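PDB 3HZB: carbohydrate binding protein from Flavobacterium johnsoniae, which binds calcium through a betagamma-crystallin domain, the part present here, and as a whole protein probably also binds carbohydrate. Local coordinates for residues B[18-24]-B[80-86]; B[1-5]-B[41-47]; B[50-54]-B[71-75]; B[8-12]-B[67-71]. All blocks are in the same frame, centred on the assembly; numbering follows the deposited sequence.

Interaction 1. Residues B[18-24]-B[80-86]. With CA (calcium ion), chain M.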
loop_
_atom_site.group_PDB
_atom_site.type_symbol
_atom_site.label_atom_id
_atom_site.label_comp_id
_atom_site.label_asym_id
_atom_site.label_seq_id
_atom_site.Cartn_x
_atom_site.Cartn_y
_atom_site.Cartn_z
ATOM N N LEU B 18 -12.569 6.121 -0.661
ATOM C CA LEU B 18 -12.428 7.548 -0.390
ATOM C C LEU B 18 -11.525 8.228 -1.417
ATOM O O LEU B 18 -10.637 7.604 -1.996
ATOM C CB LEU B 18 -11.825 7.774 1.002
ATOM C CG LEU B 18 -12.335 6.945 2.185
ATOM C CD1 LEU B 18 -11.546 7.326 3.437
ATOM C CD2 LEU B 18 -13.815 7.169 2.391
ATOM N N THR B 19 -11.773 9.514 -1.644
ATOM C CA THR B 19 -10.967 10.305 -2.560
ATOM C C THR B 19 -10.520 11.523 -1.761
ATOM O O THR B 19 -10.802 11.617 -0.564
ATOM C CB THR B 19 -11.775 10.768 -3.802
ATOM O OG1 THR B 19 -12.948 11.481 -3.384
ATOM C CG2 THR B 19 -12.181 9.572 -4.647
ATOM N N ILE B 20 -9.814 12.444 -2.406
ATOM C CA ILE B 20 -9.355 13.648 -1.722
ATOM C C ILE B 20 -10.545 14.340 -1.070
ATOM O O ILE B 20 -11.594 14.501 -1.694
ATOM C CB ILE B 20 -8.685 14.627 -2.711
ATOM C CG1 ILE B 20 -7.346 14.053 -3.183
ATOM C CG2 ILE B 20 -8.491 15.988 -2.054
ATOM C CD1 ILE B 20 -6.316 13.909 -2.079
ATOM N N GLY B 21 -10.389 14.742 0.186
ATOM C CA GLY B 21 -11.483 15.409 0.865
ATOM C C GLY B 21 -11.585 15.069 2.338
ATOM O O GLY B 21 -10.792 14.285 2.866
ATOM N N ASP B 22 -12.577 15.651 3.002
ATOM C CA ASP B 22 -12.774 15.428 4.427
ATOM C C ASP B 22 -14.013 14.590 4.703
ATOM O O ASP B 22 -15.088 14.853 4.164
ATOM C CB ASP B 22 -12.876 16.771 5.152
ATOM C CG ASP B 22 -11.676 17.665 4.889
ATOM O OD1 ASP B 22 -10.539 17.144 4.886
ATOM O OD2 ASP B 22 -11.867 18.886 4.689
ATOM N N TYR B 23 -13.851 13.582 5.550
ATOM C CA TYR B 23 -14.941 12.685 5.885
ATOM C C TYR B 23 -15.271 12.638 7.370
ATOM O O TYR B 23 -14.551 12.007 8.149
ATOM C CB TYR B 23 -14.620 11.257 5.425
ATOM C CG TYR B 23 -14.466 11.085 3.936
ATOM C CD1 TYR B 23 -13.312 11.515 3.278
ATOM C CD2 TYR B 23 -15.476 10.495 3.176
ATOM C CE1 TYR B 23 -13.167 11.362 1.904
ATOM C CE2 TYR B 23 -15.343 10.340 1.799
ATOM C CZ TYR B 23 -14.184 10.776 1.172
ATOM O OH TYR B 23 -14.043 10.621 -0.185
ATOM N N ASN B 24 -16.341 13.316 7.776
ATOM C CA ASN B 24 -16.746 13.231 9.170
ATOM C C ASN B 24 -17.521 11.918 9.266
ATOM O O ASN B 24 -17.697 11.233 8.256
ATOM C CB ASN B 24 -17.598 14.441 9.605
ATOM C CG ASN B 24 -18.822 14.683 8.723
ATOM O OD1 ASN B 24 -19.471 15.725 8.840
ATOM N ND2 ASN B 24 -19.145 13.738 7.857
ATOM N N SER B 80 -13.132 7.681 13.877
ATOM C CA SER B 80 -14.431 8.354 13.819
ATOM C C SER B 80 -14.553 9.387 12.708
ATOM O O SER B 80 -15.656 9.824 12.377
ATOM C CB SER B 80 -14.747 9.004 15.162
ATOM O OG SER B 80 -15.073 8.007 16.107
ATOM N N SER B 81 -13.416 9.793 12.151
ATOM C CA SER B 81 -13.397 10.731 11.037
ATOM C C SER B 81 -12.055 10.614 10.329
ATOM O O SER B 81 -11.054 10.205 10.929
ATOM C CB SER B 81 -13.671 12.175 11.493
ATOM O OG SER B 81 -12.736 12.634 12.443
ATOM N N ILE B 82 -12.047 10.956 9.047
ATOM C CA ILE B 82 -10.848 10.844 8.229
ATOM C C ILE B 82 -10.738 11.968 7.217
ATOM O O ILE B 82 -11.745 12.494 6.740
ATOM C CB ILE B 82 -10.866 9.526 7.422
ATOM C CG1 ILE B 82 -10.983 8.331 8.366
ATOM C CG2 ILE B 82 -9.621 9.418 6.559
ATOM C CD1 ILE B 82 -11.179 7.012 7.643
ATOM N N ARG B 83 -9.501 12.325 6.891
ATOM C CA ARG B 83 -9.234 13.343 5.896
ATOM C C ARG B 83 -8.197 12.753 4.956
ATOM O O ARG B 83 -7.179 12.213 5.395
ATOM C CB ARG B 83 -8.714 14.629 6.542
ATOM C CG ARG B 83 -9.764 15.343 7.387
ATOM C CD ARG B 83 -9.204 16.602 8.003
ATOM N NE ARG B 83 -8.769 17.554 6.987
ATOM C CZ ARG B 83 -7.614 18.207 7.032
ATOM N NH1 ARG B 83 -6.780 18.003 8.047
ATOM N NH2 ARG B 83 -7.294 19.064 6.066
ATOM N N VAL B 84 -8.490 12.828 3.663
ATOM C CA VAL B 84 -7.610 12.311 2.632
ATOM C C VAL B 84 -6.945 13.508 1.967
ATOM O O VAL B 84 -7.626 14.430 1.520
ATOM C CB VAL B 84 -8.411 11.512 1.579
ATOM C CG1 VAL B 84 -7.476 10.972 0.511
ATOM C CG2 VAL B 84 -9.159 10.365 2.257
ATOM N N ILE B 85 -5.616 13.492 1.920
ATOM C CA ILE B 85 -4.850 14.578 1.321
ATOM C C ILE B 85 -3.749 14.041 0.407
ATOM O O ILE B 85 -3.407 12.863 0.451
ATOM C CB ILE B 85 -4.182 15.453 2.407
ATOM C CG1 ILE B 85 -3.166 14.620 3.193
ATOM C CG2 ILE B 85 -5.240 16.027 3.338
ATOM C CD1 ILE B 85 -2.416 15.408 4.247
ATOM N N ALA B 86 -3.196 14.915 -0.424
ATOM C CA ALA B 86 -2.131 14.512 -1.328
ATOM C C ALA B 86 -0.886 14.168 -0.519
ATOM O O ALA B 86 -0.688 14.687 0.582
ATOM C CB ALA B 86 -1.823 15.638 -2.310
HETATM CA CA CA M . -13.669 6.938 17.959
HETATM O O HOH W 1 -8.738 16.866 2.602
HETATM O O HOH W 2 -9.364 20.366 4.516
HETATM O O HOH W 3 -11.709 6.621 19.720
HETATM O O HOH W 4 -15.003 6.189 20.319
HETATM O O HOH W 5 -14.252 8.783 19.877
#
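Asp22 OD1 is gripped from two sources: Arg83 NE donates to it at 2.8 Å, the contact of a salt bridge, and water 1 donates to it while also donating to Val84 O. The two side chains lie side by side and point the same way. NE keeps Asp22 OD1 close to the guanidinium plane but meets the carboxylate from above its own plane, 55° out of it. Arg83 reaches this position because its chain folds back at chi3 (61°), which sets NE over Asp22; water 2 then links Asp22 OD2 to Arg83 NH2, and Arg83 NH1 is held by Tyr52 OH.

Beneath this polar surface the backbones pair antiparallel. Gly21 and Val84 exchange two hydrogen bonds, Gly21 N to Val84 O and Val84 N to Gly21 O, and Tyr23 and Ile82 do the same, with Tyr23 N only 2.7 Å from Ile82 O.

On the face of Tyr23, Ile82 and Val84 the contact is apolar. Val84 CG2 meets Leu18 CB at 3.9 Å and Tyr23 CE1 at 4.1 Å, while Leu18 CD2 lies over one face of the tyrosine ring. Thr19 N donates almost straight to Tyr23 OH (2.9 Å), fixing the far end of the ring.

At the start of strand 81-86, Ser80 OG, also hydrogen-bonded to Asn35 ND2, binds calcium at 2.6 Å together with Asp36, Gln53, Lys78 and waters 3, 4 and 5, a site characteristic of the calcium-binding betagamma-crystallin Greek key.

Interaction 2. Residues B[1-5]-B[41-47]. With CA (calcium ion), chain K.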
loop_
_atom_site.group_PDB
_atom_site.type_symbol
_atom_site.label_atom_id
_atom_site.label_comp_id
_atom_site.label_asym_id
_atom_site.label_seq_id
_atom_site.Cartn_x
_atom_site.Cartn_y
_atom_site.Cartn_z
ATOM N N ASP B 1 -11.057 5.858 -6.546
ATOM C CA ASP B 1 -10.746 5.970 -5.092
ATOM C C ASP B 1 -9.274 5.693 -4.819
ATOM O O ASP B 1 -8.766 4.613 -5.125
ATOM C CB ASP B 1 -11.604 4.992 -4.289
ATOM C CG ASP B 1 -13.087 5.252 -4.448
ATOM O OD1 ASP B 1 -13.523 6.395 -4.192
ATOM O OD2 ASP B 1 -13.818 4.312 -4.827
ATOM N N VAL B 2 -8.595 6.669 -4.232
ATOM C CA VAL B 2 -7.180 6.533 -3.923
ATOM C C VAL B 2 -6.966 5.874 -2.567
ATOM O O VAL B 2 -5.848 5.494 -2.221
ATOM C CB VAL B 2 -6.481 7.903 -3.927
ATOM C CG1 VAL B 2 -6.500 8.484 -5.332
ATOM C CG2 VAL B 2 -7.171 8.843 -2.951
ATOM N N ILE B 3 -8.042 5.747 -1.799
ATOM C CA ILE B 3 -7.962 5.120 -0.488
ATOM C C ILE B 3 -9.191 4.262 -0.222
ATOM O O ILE B 3 -10.316 4.673 -0.487
ATOM C CB ILE B 3 -7.833 6.179 0.627
ATOM C CG1 ILE B 3 -6.473 6.879 0.509
ATOM C CG2 ILE B 3 -7.988 5.528 1.991
ATOM C CD1 ILE B 3 -6.254 7.974 1.513
ATOM N N THR B 4 -8.965 3.054 0.277
ATOM C CA THR B 4 -10.062 2.157 0.599
ATOM C C THR B 4 -9.908 1.747 2.059
ATOM O O THR B 4 -8.829 1.352 2.490
ATOM C CB THR B 4 -10.052 0.901 -0.298
ATOM O OG1 THR B 4 -10.162 1.297 -1.671
ATOM C CG2 THR B 4 -11.227 -0.003 0.044
ATOM N N VAL B 5 -10.985 1.877 2.824
ATOM C CA VAL B 5 -10.957 1.508 4.232
ATOM C C VAL B 5 -11.780 0.239 4.405
ATOM O O VAL B 5 -12.894 0.137 3.889
ATOM C CB VAL B 5 -11.515 2.643 5.112
ATOM C CG1 VAL B 5 -10.618 3.858 4.980
ATOM C CG2 VAL B 5 -12.946 2.997 4.695
ATOM N N LEU B 41 -6.493 -0.493 5.720
ATOM C CA LEU B 41 -6.645 0.480 4.647
ATOM C C LEU B 41 -5.642 0.294 3.528
ATOM O O LEU B 41 -4.483 -0.027 3.767
ATOM C CB LEU B 41 -6.448 1.910 5.158
ATOM C CG LEU B 41 -7.153 2.507 6.369
ATOM C CD1 LEU B 41 -6.520 1.998 7.656
ATOM C CD2 LEU B 41 -7.011 4.023 6.292
ATOM N N ARG B 42 -6.098 0.508 2.301
ATOM C CA ARG B 42 -5.211 0.448 1.153
ATOM C C ARG B 42 -5.046 1.912 0.778
ATOM O O ARG B 42 -6.022 2.664 0.742
ATOM C CB ARG B 42 -5.843 -0.301 -0.019
ATOM C CG ARG B 42 -5.781 -1.816 0.073
ATOM C CD ARG B 42 -6.421 -2.433 -1.158
ATOM N NE ARG B 42 -6.539 -3.886 -1.068
ATOM C CZ ARG B 42 -5.557 -4.741 -1.333
ATOM N NH1 ARG B 42 -4.364 -4.299 -1.713
ATOM N NH2 ARG B 42 -5.772 -6.046 -1.217
ATOM N N ILE B 43 -3.817 2.333 0.526
ATOM C CA ILE B 43 -3.605 3.716 0.147
ATOM C C ILE B 43 -2.731 3.833 -1.089
ATOM O O ILE B 43 -1.584 3.375 -1.119
ATOM C CB ILE B 43 -3.046 4.535 1.338
ATOM C CG1 ILE B 43 -2.076 5.599 0.842
ATOM C CG2 ILE B 43 -2.464 3.613 2.383
ATOM C CD1 ILE B 43 -1.592 6.485 1.933
ATOM N N THR B 44 -3.310 4.423 -2.129
ATOM C CA THR B 44 -2.618 4.600 -3.393
ATOM C C THR B 44 -1.473 5.591 -3.267
ATOM O O THR B 44 -1.609 6.659 -2.663
ATOM C CB THR B 44 -3.595 5.072 -4.492
ATOM O OG1 THR B 44 -4.589 4.059 -4.706
ATOM C CG2 THR B 44 -2.852 5.332 -5.801
ATOM N N GLN B 45 -0.336 5.215 -3.835
ATOM C CA GLN B 45 0.849 6.055 -3.814
ATOM C C GLN B 45 0.480 7.467 -4.254
ATOM O O GLN B 45 -0.274 7.652 -5.215
ATOM C CB GLN B 45 1.893 5.483 -4.767
ATOM C CG GLN B 45 3.271 6.085 -4.631
ATOM C CD GLN B 45 4.201 5.577 -5.708
ATOM O OE1 GLN B 45 4.154 4.400 -6.074
ATOM N NE2 GLN B 45 5.055 6.455 -6.220
ATOM N N GLY B 46 1.007 8.456 -3.542
ATOM C CA GLY B 46 0.727 9.842 -3.881
ATOM C C GLY B 46 -0.386 10.438 -3.046
ATOM O O GLY B 46 -0.681 11.629 -3.149
ATOM N N TYR B 47 -1.005 9.610 -2.209
ATOM C CA TYR B 47 -2.096 10.058 -1.354
ATOM C C TYR B 47 -1.911 9.505 0.042
ATOM O O TYR B 47 -1.125 8.586 0.251
ATOM C CB TYR B 47 -3.426 9.581 -1.928
ATOM C CG TYR B 47 -3.659 10.092 -3.321
ATOM C CD1 TYR B 47 -4.170 11.369 -3.537
ATOM C CD2 TYR B 47 -3.298 9.328 -4.429
ATOM C CE1 TYR B 47 -4.316 11.876 -4.824
ATOM C CE2 TYR B 47 -3.439 9.825 -5.722
ATOM C CZ TYR B 47 -3.947 11.099 -5.911
ATOM O OH TYR B 47 -4.091 11.599 -7.185
HETATM CA CA CA K . -0.977 0.764 -2.091
HETATM O O HOH W 6 -6.166 3.870 -6.808
HETATM O O HOH W 7 -3.583 1.106 -3.256
#
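Val2 sets CG1 over one face of the Tyr47 ring, 3.5 Å from its centroid and 18° off the ring normal, a close CH-pi contact in which the two side chains cross at about a right angle. With CG1 anti to the carbonyl carbon (chi1 -65°), Val2 turns that methyl onto the ring, while its CG2 leans on Tyr47 CG, 3.7 Å away. Farther along the strands, Val5 CG1 packs beside Leu41 CD2 at 3.8 Å, both side chains pointing the same way, and Ile3 CG1 rests on Ile43 CB on that same face.

Outward from these apolar pairs, the backbones are joined antiparallel. Thr4 and Arg42 form a hydrogen-bonded pair, with Arg42 N donating to Thr4 O and Thr4 N to Arg42 O. Thr44, which donates its N to Val2 O at 2.8 Å, opens a type II turn that ends at Tyr47 and brings the tyrosine back to Val2. Thr44 OG1 and water 6 share a hydrogen bond of 2.6 Å, and the water also donates to Asp1 O.

At the polar edge Ile43 O binds a calcium ion at 2.9 Å, as does water 7. Asp67 of this chain and Ile43 and Asp67 of the second subunit complete the site; Thr4 OG1 and Arg42 NH1 are likewise hydrogen-bonded to that subunit, by Gln45 and Asn65.

Strand 3-6 runs between strands 15-18 and 40-43, and Val2 with Ile3 opposite Leu18 makes a classic beta bulge. From the other sheet Val84 touches Val2 and Ile3, while Ala49 and Leu51 meet Ile3 and Leu41.

Interaction 3. Residues B[50-54]-B[71-75]. With CA (calcium ion), chain M.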
loop_
_atom_site.group_PDB
_atom_site.type_symbol
_atom_site.label_atom_id
_atom_site.label_comp_id
_atom_site.label_asym_id
_atom_site.label_seq_id
_atom_site.Cartn_x
_atom_site.Cartn_y
_atom_site.Cartn_z
ATOM N N ILE B 50 -5.401 10.822 6.956
ATOM C CA ILE B 50 -5.142 11.303 8.303
ATOM C C ILE B 50 -6.325 10.786 9.113
ATOM O O ILE B 50 -7.472 11.152 8.840
ATOM C CB ILE B 50 -5.151 12.839 8.393
ATOM C CG1 ILE B 50 -4.158 13.443 7.393
ATOM C CG2 ILE B 50 -4.835 13.256 9.819
ATOM C CD1 ILE B 50 -2.723 12.994 7.599
ATOM N N LEU B 51 -6.054 9.932 10.093
ATOM C CA LEU B 51 -7.122 9.371 10.912
ATOM C C LEU B 51 -7.318 10.195 12.172
ATOM O O LEU B 51 -6.363 10.744 12.718
ATOM C CB LEU B 51 -6.787 7.930 11.312
ATOM C CG LEU B 51 -6.334 6.971 10.206
ATOM C CD1 LEU B 51 -6.097 5.594 10.813
ATOM C CD2 LEU B 51 -7.382 6.895 9.106
ATOM N N TYR B 52 -8.563 10.277 12.627
ATOM C CA TYR B 52 -8.895 11.015 13.841
ATOM C C TYR B 52 -9.681 10.113 14.790
ATOM O O TYR B 52 -10.547 9.345 14.364
ATOM C CB TYR B 52 -9.732 12.251 13.500
ATOM C CG TYR B 52 -9.006 13.272 12.652
ATOM C CD1 TYR B 52 -8.302 14.327 13.238
ATOM C CD2 TYR B 52 -9.000 13.171 11.262
ATOM C CE1 TYR B 52 -7.611 15.258 12.454
ATOM C CE2 TYR B 52 -8.311 14.093 10.469
ATOM C CZ TYR B 52 -7.619 15.133 11.074
ATOM O OH TYR B 52 -6.935 16.038 10.294
ATOM N N GLN B 53 -9.377 10.208 16.079
ATOM C CA GLN B 53 -10.069 9.405 17.071
ATOM C C GLN B 53 -11.531 9.824 17.196
ATOM O O GLN B 53 -12.406 8.988 17.321
ATOM C CB GLN B 53 -9.395 9.544 18.442
ATOM C CG GLN B 53 -8.051 8.844 18.593
ATOM C CD GLN B 53 -8.177 7.334 18.707
ATOM O OE1 GLN B 53 -9.094 6.820 19.355
ATOM N NE2 GLN B 53 -7.242 6.616 18.101
ATOM N N ASP B 54 -11.805 11.119 17.146
ATOM C CA ASP B 54 -13.180 11.569 17.302
ATOM C C ASP B 54 -13.783 12.096 16.012
ATOM O O ASP B 54 -13.076 12.300 15.026
ATOM C CB ASP B 54 -13.251 12.645 18.393
ATOM C CG ASP B 54 -12.693 12.164 19.723
ATOM O OD1 ASP B 54 -12.827 10.960 20.026
ATOM O OD2 ASP B 54 -12.133 12.991 20.476
ATOM N N LEU B 71 -4.743 -2.162 11.794
ATOM C CA LEU B 71 -4.451 -1.064 12.703
ATOM C C LEU B 71 -4.105 -1.602 14.085
ATOM O O LEU B 71 -4.596 -2.658 14.489
ATOM C CB LEU B 71 -5.655 -0.128 12.795
ATOM C CG LEU B 71 -6.021 0.533 11.460
ATOM C CD1 LEU B 71 -7.322 1.303 11.609
ATOM C CD2 LEU B 71 -4.891 1.451 11.013
ATOM N N ASN B 72 -3.261 -0.877 14.809
ATOM C CA ASN B 72 -2.854 -1.313 16.138
ATOM C C ASN B 72 -3.949 -1.094 17.178
ATOM O O ASN B 72 -5.035 -0.605 16.860
ATOM C CB ASN B 72 -1.555 -0.609 16.551
ATOM C CG ASN B 72 -1.698 0.895 16.642
ATOM O OD1 ASN B 72 -0.701 1.619 16.673
ATOM N ND2 ASN B 72 -2.933 1.377 16.702
ATOM N N THR B 73 -3.657 -1.466 18.420
ATOM C CA THR B 73 -4.614 -1.339 19.513
ATOM C C THR B 73 -5.137 0.078 19.717
ATOM O O THR B 73 -6.270 0.269 20.156
ATOM C CB THR B 73 -3.998 -1.813 20.841
ATOM O OG1 THR B 73 -3.514 -3.152 20.688
ATOM C CG2 THR B 73 -5.037 -1.779 21.950
ATOM N N THR B 74 -4.306 1.066 19.407
ATOM C CA THR B 74 -4.687 2.461 19.573
ATOM C C THR B 74 -5.651 2.940 18.494
ATOM O O THR B 74 -6.482 3.817 18.743
ATOM C CB THR B 74 -3.444 3.379 19.555
ATOM O OG1 THR B 74 -2.560 3.011 20.621
ATOM C CG2 THR B 74 -3.848 4.835 19.734
ATOM N N TRP B 75 -5.556 2.361 17.303
ATOM C CA TRP B 75 -6.410 2.801 16.211
ATOM C C TRP B 75 -7.443 1.839 15.661
ATOM O O TRP B 75 -8.362 2.263 14.964
ATOM C CB TRP B 75 -5.544 3.315 15.064
ATOM C CG TRP B 75 -4.901 4.600 15.418
ATOM C CD1 TRP B 75 -3.660 4.779 15.961
ATOM C CD2 TRP B 75 -5.498 5.895 15.336
ATOM N NE1 TRP B 75 -3.448 6.113 16.223
ATOM C CE2 TRP B 75 -4.560 6.820 15.849
ATOM C CE3 TRP B 75 -6.737 6.367 14.879
ATOM C CZ2 TRP B 75 -4.824 8.191 15.918
ATOM C CZ3 TRP B 75 -6.999 7.733 14.948
ATOM C CH2 TRP B 75 -6.045 8.628 15.464
HETATM CA CA CA M . -13.669 6.938 17.959
HETATM O O HOH W 3 -11.709 6.621 19.720
HETATM O O HOH W 5 -14.252 8.783 19.877
HETATM O O HOH W 4 -15.003 6.189 20.319
#
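The end of strand 47-52 turns a corner at Gln53 and comes up to the irregular loop 71-75 without strand pairing, the nearest CA atoms, those of Gln53 and Trp75, being 7.6 Å apart. Side chains therefore make the contact. Gln53 NE2 sits over one face of the Trp75 indole, offset toward its rim, 3.3 Å from CE3, with the amide plane inclined 57° to the ring. From there NE2 donates to Thr74 O at 3.0 Å, tilted 34° from the carbonyl plane. The bend at chi2 (-74°) folds the glutamine back across the ring, and the other atom of the same amide is held too: OE1 accepts from the calcium-bound water 3 at 2.6 Å.

Leu51 lends its CB to Trp75 CZ3 at 3.6 Å, while its CD1 touches Leu71 CD2 at 4.3 Å. The backbone of Tyr52 lies at the edge of the indole.

Gln53 O binds the calcium directly at 2.5 Å, and Asp54 OD1 takes a hydrogen bond from water 5, another ligand of the ion. Asp36, Lys78 and Ser80 complete the protein ligands. Trp75 meets the side chain of the calcium ligand Gln53, beside one of the paired calcium sites characteristic of betagamma-crystallin domains.

Interaction 4. Residues B[8-12]-B[67-71]. With CA (calcium ion), chain K.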
loop_
_atom_site.group_PDB
_atom_site.type_symbol
_atom_site.label_atom_id
_atom_site.label_comp_id
_atom_site.label_asym_id
_atom_site.label_seq_id
_atom_site.Cartn_x
_atom_site.Cartn_y
_atom_site.Cartn_z
ATOM N N ASP B 8 -12.516 -5.248 8.197
ATOM C CA ASP B 8 -11.628 -6.217 8.838
ATOM C C ASP B 8 -10.165 -6.062 8.458
ATOM O O ASP B 8 -9.825 -5.363 7.509
ATOM C CB ASP B 8 -12.055 -7.648 8.490
ATOM C CG ASP B 8 -13.448 -7.976 8.974
ATOM O OD1 ASP B 8 -13.906 -7.343 9.945
ATOM O OD2 ASP B 8 -14.077 -8.882 8.391
ATOM N N CYS B 9 -9.302 -6.739 9.206
ATOM C CA CYS B 9 -7.874 -6.711 8.929
ATOM C C CYS B 9 -7.612 -7.477 7.637
ATOM O O CYS B 9 -8.476 -8.211 7.162
ATOM C CB CYS B 9 -7.104 -7.319 10.110
ATOM S SG CYS B 9 -6.937 -6.099 11.451
ATOM N N ASN B 10 -6.433 -7.279 7.054
ATOM C CA ASN B 10 -6.065 -7.954 5.813
ATOM C C ASN B 10 -6.928 -7.562 4.617
ATOM O O ASN B 10 -7.190 -8.379 3.729
ATOM C CB ASN B 10 -6.111 -9.469 6.014
ATOM C CG ASN B 10 -5.056 -9.952 6.983
ATOM O OD1 ASN B 10 -5.219 -10.988 7.629
ATOM N ND2 ASN B 10 -3.958 -9.209 7.081
ATOM N N TYR B 11 -7.377 -6.311 4.605
ATOM C CA TYR B 11 -8.175 -5.779 3.501
ATOM C C TYR B 11 -9.385 -6.632 3.124
ATOM O O TYR B 11 -9.578 -6.976 1.956
ATOM C CB TYR B 11 -7.270 -5.584 2.278
ATOM C CG TYR B 11 -5.897 -5.057 2.643
ATOM C CD1 TYR B 11 -4.760 -5.860 2.512
ATOM C CD2 TYR B 11 -5.742 -3.780 3.179
ATOM C CE1 TYR B 11 -3.499 -5.402 2.916
ATOM C CE2 TYR B 11 -4.493 -3.313 3.585
ATOM C CZ TYR B 11 -3.375 -4.129 3.455
ATOM O OH TYR B 11 -2.149 -3.681 3.898
ATOM N N THR B 12 -10.198 -6.961 4.121
ATOM C CA THR B 12 -11.398 -7.766 3.913
ATOM C C THR B 12 -12.558 -7.126 4.675
ATOM O O THR B 12 -12.355 -6.208 5.469
ATOM C CB THR B 12 -11.205 -9.215 4.423
ATOM O OG1 THR B 12 -10.907 -9.196 5.824
ATOM C CG2 THR B 12 -10.065 -9.897 3.678
ATOM N N ASP B 67 -0.257 1.067 2.634
ATOM C CA ASP B 67 -1.206 0.042 3.062
ATOM C C ASP B 67 -0.934 -0.433 4.485
ATOM O O ASP B 67 0.211 -0.715 4.845
ATOM C CB ASP B 67 -1.155 -1.178 2.129
ATOM C CG ASP B 67 -1.538 -0.847 0.705
ATOM O OD1 ASP B 67 -2.174 0.203 0.485
ATOM O OD2 ASP B 67 -1.213 -1.649 -0.199
ATOM N N ASN B 68 -1.992 -0.514 5.288
ATOM C CA ASN B 68 -1.884 -0.983 6.667
ATOM C C ASN B 68 -2.883 -2.129 6.778
ATOM O O ASN B 68 -4.093 -1.915 6.736
ATOM C CB ASN B 68 -2.251 0.129 7.649
ATOM C CG ASN B 68 -1.928 -0.232 9.084
ATOM O OD1 ASN B 68 -2.346 -1.277 9.583
ATOM N ND2 ASN B 68 -1.182 0.634 9.758
ATOM N N SER B 69 -2.366 -3.344 6.916
ATOM C CA SER B 69 -3.208 -4.532 6.978
ATOM C C SER B 69 -3.956 -4.765 8.287
ATOM O O SER B 69 -4.847 -5.609 8.340
ATOM C CB SER B 69 -2.368 -5.772 6.663
ATOM O OG SER B 69 -1.349 -5.933 7.634
ATOM N N CYS B 70 -3.608 -4.036 9.338
ATOM C CA CYS B 70 -4.285 -4.228 10.617
ATOM C C CYS B 70 -3.864 -3.138 11.590
ATOM O O CYS B 70 -2.758 -3.172 12.132
ATOM C CB CYS B 70 -3.914 -5.601 11.180
ATOM S SG CYS B 70 -5.116 -6.430 12.282
ATOM N N LEU B 71 -4.743 -2.162 11.794
ATOM C CA LEU B 71 -4.451 -1.064 12.703
ATOM C C LEU B 71 -4.105 -1.602 14.085
ATOM O O LEU B 71 -4.596 -2.658 14.489
ATOM C CB LEU B 71 -5.655 -0.128 12.795
ATOM C CG LEU B 71 -6.021 0.533 11.460
ATOM C CD1 LEU B 71 -7.322 1.303 11.609
ATOM C CD2 LEU B 71 -4.891 1.451 11.013
HETATM CA CA CA K . -0.977 0.764 -2.091
HETATM O O HOH W 7 -3.583 1.106 -3.256
#
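Cys9 and Cys70 are joined by a disulfide, SG to SG 2.0 Å, with a chi3 of 80° close to the 90° that an unstrained bridge prefers. Next to it Asn10 N donates to Ser69 O at 2.6 Å, nearly straight and in the carbonyl plane, so a covalent and a polar link hold adjacent residues of the two loops.

Tyr11 reaches across on the other side of Asn10. Its ring comes obliquely to the backbone of 67-69: CZ lies 3.5 Å from Ser69 CA, CE2 lies equally far from Asn68 O, and OH comes to 3.2 Å from Asp67 CB. The ring and the Asp67 carboxylate planes are 65° apart.

Each loop is braced from within. Thr12 OG1 donates to Cys9 O, and an Asx turn, in which Cys70 N donates to Asn68 OD1 at 3.0 Å, leads into Cys70. Further out, Arg42 makes a cation-pi contact with Tyr11, and Ser66 of the second subunit packs on both Tyr11 and Asp67.

Asp67 OD1 binds calcium at 2.9 Å, in a site shared with Ile43 and with both equivalents in the second subunit. The chemistry thus pairs a redox-dependent covalent tie between two surface loops with a metal link between subunits; the negative charge of Asp67 and its counterpart in the second subunit is probably offset in part by the calcium between them.

Overall arrangement
Interactions 1 and 2 lie in the two antiparallel sheets of the domain, their centres 11 Å apart, and meet where Leu18 N bonds to Ile3 O and Val84 packs on Ile3. Interaction 3 shares with interaction 1 the sheet of strands 81-86 and 47-52 and one calcium ion, to which Ser80 and Gln53 both contribute. Interactions 2 and 4, their centres 12 Å apart, share another calcium, at the interface with the second subunit. Interactions 3 and 4 have Leu71 in common, whereas 1 and 4 lie 18 Å apart, centre to centre, without touching. The segments of 1, 2 and 4 alternate along the chain, and two calcium ions bring together ligands distant in sequence.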